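Local coordinates for DNR protein (Pseudomonas aeruginosa, PDB 2Z69) that senses nitric oxide through this sensor domain and, as a CRP/FNR-type transcriptional regulator, probably binds DNA to control dissimilative nitrate respiration genes, at the interface of chains A and B. Residues are numbered along the deposited sequence; one frame, centred on the assembly and turned at random. Chains: chain A/B, DNR protein.

Contact 1: the interface of chains A and B. Residues chain A 93, 130, 133-134, 137-138; chain B 133-134, 137-138, 153.
A:Leu134 and B:Leu137 meet methyl to methyl at the core of the paired long dimerization helices of the sensor domain, the elements by which regulators of the CRP/FNR family pair. The helices, residues 127-141 of chain A and 127-140 of chain B, pack through leucines in the manner of a coiled coil. CD2 of A:Leu134 lies 3.5 Å from CD1 of B:Leu137, the two side chains crossing at about a right angle. The same A:Leu134 CD2 also lies against B:Leu134, near its backbone, and CB of B:Leu133, so one methyl touches B:Leu133, B:Leu134 and B:Leu137.

The exchanged pair is similar but not identical. B:Leu134 has CG anti to its backbone N (chi1 -154°) and lies over the chain A helix: its CD1 is 3.7 Å from CD1 of A:Leu137, and its CD2 reaches toward CB of A:Leu133 and the carbonyl of A:Ala130. B:Leu134 thereby buries 78 Å², against 37 Å² for A:Leu134. Between these pairs, CB of A:Leu137 is 3.7 Å from CD1 of B:Leu137.

Farther out, the other branch of A:Leu137 turns away from the helix pair to meet B:Leu153 near the chain B C-terminus, CD2 to CD1 at 3.7 Å, so A:Leu137 is clasped between the partner helix and B:Leu153.

At the polar rim, the hydroxyl OG of B:Ser138, set anti to its backbone N (chi1 170°), reaches the carbonyl O of A:Phe93, in the 3-10 helix 89-93, and donates to it at a short 2.5 Å. The geometry is far from ideal: OG stands above the carbonyl plane, off the lone pairs, with a C=O···OG angle of 96°. A:Ser138 instead turns its OG back to O of A:Leu134 in its own helix, at 2.6 Å.

Contact 2: the interface of chains A and B. Residues chain A 148, 150-151; chain B 47, 66, 68, 78-79, 91, 100-101.
The C-terminal segment of chain A, a loop after helix 127-141, runs against the sensor domain of chain B, where it meets strands 63-69 and 75-82, the short strand at B:Phe47, the loop carrying B:Val100 and B:Ala101, and the 3-10 helix 89-93. The receiving surface belongs to the cyclic nucleotide-binding fold, the beta barrel typical of CRP/FNR regulators. In this dimer of the isolated sensor domain the tail of one subunit thus packs on the barrel of the other, an exchange that may depend on where the construct ends.

A:Leu151 is the apolar plug of the contact and hides 82 Å² of its surface. Its two methyls divide the work. CD2 packs tightly on CG2 of B:Val100 at 3.4 Å, the two side chains running antiparallel alongside each other, and also touches CD2 of B:Leu78 at 3.8 Å. CD1 points toward the ring of B:Phe47, tip to tip, 4.1 Å from CZ, and lies near CB of B:Ala101. B:Ile66 and B:Met91 contribute looser contacts around the same side chain. Within chain B, the carbonyl O of B:Ala101 sits at the edge of the B:Phe47 ring, in its plane.

Toward the start of the segment, the guanidinium of B:Arg68 lies beside A:Ile148, whose side chain is modelled incompletely, while the carbonyl O of B:Val100 lies over the rim of one guanidinium face.

Beside the apolar contacts, B:Glu79 has CG between its backbone N and carbonyl carbon (chi1 45°) and is extended beyond it, bringing the carboxylate up to the incoming backbone. Two donors converge on OE2. The hydroxyl OG1 of A:Thr150 makes a weak hydrogen bond to it at 3.1 Å. The amide N of A:Leu151 gives the straight one (174° at H), 2.7 Å from OE2 of B:Glu79 and nearly along the carboxylate C-O axis.

Contact 1: the interface of chains A and B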
loop_
_atom_site.group_PDB
_atom_site.type_symbol
_atom_site.label_atom_id
_atom_site.label_comp_id
_atom_site.label_asym_id
_atom_site.label_seq_id
_atom_site.Cartn_x
_atom_site.Cartn_y
_atom_site.Cartn_z
ATOM N N PHE A 93 -6.424 -6.032 -3.254
ATOM C CA PHE A 93 -5.769 -5.387 -2.115
ATOM C C PHE A 93 -6.813 -4.958 -1.080
ATOM O O PHE A 93 -6.752 -3.858 -0.516
ATOM C CB PHE A 93 -4.900 -4.221 -2.604
ATOM C CG PHE A 93 -4.018 -4.592 -3.775
ATOM C CD1 PHE A 93 -4.423 -4.343 -5.081
ATOM C CD2 PHE A 93 -2.793 -5.232 -3.569
ATOM C CE1 PHE A 93 -3.591 -4.722 -6.176
ATOM C CE2 PHE A 93 -1.969 -5.605 -4.655
ATOM C CZ PHE A 93 -2.390 -5.357 -5.949
ATOM N N ALA A 130 5.313 -3.319 -7.381
ATOM C CA ALA A 130 5.000 -3.280 -5.943
ATOM C C ALA A 130 5.154 -1.851 -5.364
ATOM O O ALA A 130 4.357 -1.423 -4.531
ATOM C CB ALA A 130 5.877 -4.239 -5.185
ATOM N N LEU A 133 2.308 0.463 -6.803
ATOM C CA LEU A 133 1.046 0.155 -6.092
ATOM C C LEU A 133 1.042 0.727 -4.677
ATOM O O LEU A 133 0.001 1.182 -4.187
ATOM C CB LEU A 133 0.801 -1.352 -6.015
ATOM C CG LEU A 133 0.486 -2.038 -7.349
ATOM C CD1 LEU A 133 0.465 -3.543 -7.215
ATOM C CD2 LEU A 133 -0.828 -1.545 -7.915
ATOM N N LEU A 134 2.203 0.707 -4.027
ATOM C CA LEU A 134 2.343 1.344 -2.708
ATOM C C LEU A 134 2.041 2.845 -2.742
ATOM O O LEU A 134 1.487 3.373 -1.790
ATOM C CB LEU A 134 3.724 1.085 -2.107
ATOM C CG LEU A 134 3.943 -0.217 -1.328
ATOM C CD1 LEU A 134 5.436 -0.512 -1.138
ATOM C CD2 LEU A 134 3.281 -0.173 0.043
ATOM N N LEU A 137 -1.771 3.301 -3.162
ATOM C CA LEU A 137 -2.406 3.123 -1.862
ATOM C C LEU A 137 -2.074 4.298 -0.917
ATOM O O LEU A 137 -2.959 4.805 -0.230
ATOM C CB LEU A 137 -2.039 1.766 -1.233
ATOM C CG LEU A 137 -2.605 0.487 -1.878
ATOM C CD1 LEU A 137 -2.459 -0.705 -0.934
ATOM C CD2 LEU A 137 -4.062 0.645 -2.250
ATOM N N SER A 138 -0.815 4.754 -0.921
ATOM C CA SER A 138 -0.418 5.988 -0.199
ATOM C C SER A 138 -1.348 7.181 -0.443
ATOM O O SER A 138 -1.733 7.857 0.511
ATOM C CB SER A 138 1.024 6.383 -0.536
ATOM O OG SER A 138 1.930 5.326 -0.210
ATOM N N LEU B 133 4.490 -4.638 3.148
ATOM C CA LEU B 133 3.980 -3.280 3.433
ATOM C C LEU B 133 2.711 -3.028 2.655
ATOM O O LEU B 133 1.820 -2.357 3.131
ATOM C CB LEU B 133 5.009 -2.208 3.075
ATOM C CG LEU B 133 6.272 -2.253 3.944
ATOM C CD1 LEU B 133 7.386 -1.470 3.270
ATOM C CD2 LEU B 133 6.001 -1.733 5.351
ATOM N N LEU B 134 2.639 -3.604 1.462
ATOM C CA LEU B 134 1.461 -3.531 0.622
ATOM C C LEU B 134 0.279 -4.220 1.327
ATOM O O LEU B 134 -0.837 -3.698 1.323
ATOM C CB LEU B 134 1.767 -4.179 -0.754
ATOM C CG LEU B 134 0.996 -3.767 -2.005
ATOM C CD1 LEU B 134 0.666 -2.281 -2.046
ATOM C CD2 LEU B 134 1.807 -4.145 -3.231
ATOM N N LEU B 137 -0.627 -1.818 4.421
ATOM C CA LEU B 137 -1.316 -0.629 3.927
ATOM C C LEU B 137 -2.720 -0.980 3.500
ATOM O O LEU B 137 -3.643 -0.194 3.691
ATOM C CB LEU B 137 -0.598 -0.046 2.712
ATOM C CG LEU B 137 0.460 1.047 2.800
ATOM C CD1 LEU B 137 0.577 1.680 1.397
ATOM C CD2 LEU B 137 0.097 2.115 3.830
ATOM N N SER B 138 -2.861 -2.166 2.917
ATOM C CA SER B 138 -4.139 -2.681 2.446
ATOM C C SER B 138 -5.144 -2.988 3.572
ATOM O O SER B 138 -6.333 -2.687 3.428
ATOM C CB SER B 138 -3.903 -3.898 1.553
ATOM O OG SER B 138 -5.101 -4.577 1.260
ATOM N N LEU B 153 -7.579 1.586 -8.608
ATOM C CA LEU B 153 -6.420 2.155 -7.921
ATOM C C LEU B 153 -6.105 3.539 -8.504
ATOM O O LEU B 153 -7.002 4.374 -8.696
ATOM C CB LEU B 153 -5.198 1.219 -8.023
ATOM C CG LEU B 153 -4.859 0.135 -6.991
ATOM C CD1 LEU B 153 -3.908 0.660 -5.946
ATOM C CD2 LEU B 153 -6.060 -0.469 -6.310
#

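Contact 2: the interface of chains A and B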
loop_
_atom_site.group_PDB
_atom_site.type_symbol
_atom_site.label_atom_id
_atom_site.label_comp_id
_atom_site.label_asym_id
_atom_site.label_seq_id
_atom_site.Cartn_x
_atom_site.Cartn_y
_atom_site.Cartn_z
ATOM N N ILE A 148 -6.859 10.494 11.355
ATOM C CA ILE A 148 -5.747 9.571 11.546
ATOM C C ILE A 148 -5.742 9.073 12.988
ATOM O O ILE A 148 -5.660 9.883 13.918
ATOM C CB ILE A 148 -4.414 10.246 11.192
ATOM N N THR A 150 -3.597 6.248 14.067
ATOM C CA THR A 150 -2.287 5.647 14.413
ATOM C C THR A 150 -1.217 6.107 13.422
ATOM O O THR A 150 -1.548 6.507 12.315
ATOM C CB THR A 150 -2.343 4.082 14.390
ATOM O OG1 THR A 150 -1.076 3.531 14.785
ATOM C CG2 THR A 150 -2.677 3.569 13.003
ATOM N N LEU A 151 0.056 6.062 13.811
ATOM C CA LEU A 151 1.138 6.392 12.868
ATOM C C LEU A 151 1.953 5.148 12.585
ATOM O O LEU A 151 3.030 5.220 12.039
ATOM C CB LEU A 151 2.040 7.554 13.366
ATOM C CG LEU A 151 1.472 8.896 13.830
ATOM C CD1 LEU A 151 2.579 9.956 13.929
ATOM C CD2 LEU A 151 0.379 9.371 12.910
ATOM N N PHE B 47 9.317 13.856 18.388
ATOM C CA PHE B 47 9.046 14.826 17.347
ATOM C C PHE B 47 7.752 15.537 17.740
ATOM O O PHE B 47 7.026 15.055 18.637
ATOM C CB PHE B 47 8.931 14.160 15.979
ATOM C CG PHE B 47 7.956 12.982 15.926
ATOM C CD1 PHE B 47 8.423 11.693 15.899
ATOM C CD2 PHE B 47 6.572 13.190 15.823
ATOM C CE1 PHE B 47 7.496 10.581 15.781
ATOM C CE2 PHE B 47 5.682 12.129 15.725
ATOM C CZ PHE B 47 6.162 10.815 15.704
ATOM N N ILE B 66 1.812 9.060 21.858
ATOM C CA ILE B 66 1.608 9.803 20.605
ATOM C C ILE B 66 0.204 10.425 20.591
ATOM O O ILE B 66 -0.771 9.727 20.767
ATOM C CB ILE B 66 1.862 8.863 19.347
ATOM C CG1 ILE B 66 3.279 8.250 19.442
ATOM C CG2 ILE B 66 1.609 9.614 18.023
ATOM C CD1 ILE B 66 3.723 7.550 18.243
ATOM N N ARG B 68 -2.398 14.218 19.331
ATOM C CA ARG B 68 -2.541 15.550 18.741
ATOM C C ARG B 68 -3.182 16.497 19.762
ATOM O O ARG B 68 -4.199 16.157 20.409
ATOM C CB ARG B 68 -3.436 15.542 17.497
ATOM C CG ARG B 68 -3.150 14.463 16.446
ATOM C CD ARG B 68 -4.469 14.026 15.792
ATOM N NE ARG B 68 -4.313 13.417 14.467
ATOM C CZ ARG B 68 -4.786 13.945 13.336
ATOM N NH1 ARG B 68 -5.446 15.096 13.345
ATOM N NH2 ARG B 68 -4.602 13.324 12.181
ATOM N N LEU B 78 -3.240 8.943 20.251
ATOM C CA LEU B 78 -3.229 7.965 19.139
ATOM C C LEU B 78 -2.776 6.583 19.628
ATOM O O LEU B 78 -3.446 5.570 19.371
ATOM C CB LEU B 78 -2.320 8.440 17.981
ATOM C CG LEU B 78 -2.842 9.568 17.072
ATOM C CD1 LEU B 78 -2.801 10.903 17.778
ATOM C CD2 LEU B 78 -2.043 9.663 15.816
ATOM N N GLU B 79 -1.643 6.553 20.346
ATOM C CA GLU B 79 -1.095 5.296 20.830
ATOM C C GLU B 79 -0.071 5.521 21.934
ATOM O O GLU B 79 0.480 6.611 22.082
ATOM C CB GLU B 79 -0.465 4.520 19.670
ATOM C CG GLU B 79 0.401 5.414 18.779
ATOM C CD GLU B 79 0.761 4.786 17.414
ATOM O OE1 GLU B 79 1.105 3.569 17.368
ATOM O OE2 GLU B 79 0.719 5.519 16.389
ATOM N N MET B 91 4.332 7.216 8.161
ATOM C CA MET B 91 4.476 8.586 7.644
ATOM C C MET B 91 5.036 8.563 6.229
ATOM O O MET B 91 4.750 9.452 5.422
ATOM C CB MET B 91 5.344 9.467 8.572
ATOM C CG MET B 91 4.649 9.969 9.888
ATOM S SD MET B 91 3.135 10.964 9.717
ATOM C CE MET B 91 3.647 12.243 8.581
ATOM N N VAL B 100 1.864 14.417 11.724
ATOM C CA VAL B 100 0.472 14.765 12.034
ATOM C C VAL B 100 0.134 14.591 13.532
ATOM O O VAL B 100 -1.029 14.688 13.909
ATOM C CB VAL B 100 -0.480 13.853 11.223
ATOM C CG1 VAL B 100 -0.366 14.132 9.740
ATOM C CG2 VAL B 100 -0.126 12.397 11.488
ATOM N N ALA B 101 1.135 14.290 14.360
ATOM C CA ALA B 101 0.981 14.146 15.816
ATOM C C ALA B 101 2.336 14.388 16.484
ATOM O O ALA B 101 3.349 14.460 15.791
ATOM C CB ALA B 101 0.475 12.731 16.173
#

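Contact 1 and contact 2 lie about 20 Å apart, centre to centre, and share no residue in the copies given. They are joined through the chain A C-terminus, since helix 127-141 of contact 1 leads into the segment of contact 2. The 3-10 helix 89-93 takes part in both, from chain A in contact 1 and from chain B in contact 2. By the two-fold symmetry each contact has a twin, and B:Leu153 in contact 1 belongs to the tail that makes the twin of contact 2. In this dimer, the helix pair and the exchanged tails may together tie each barrel to the partner subunit.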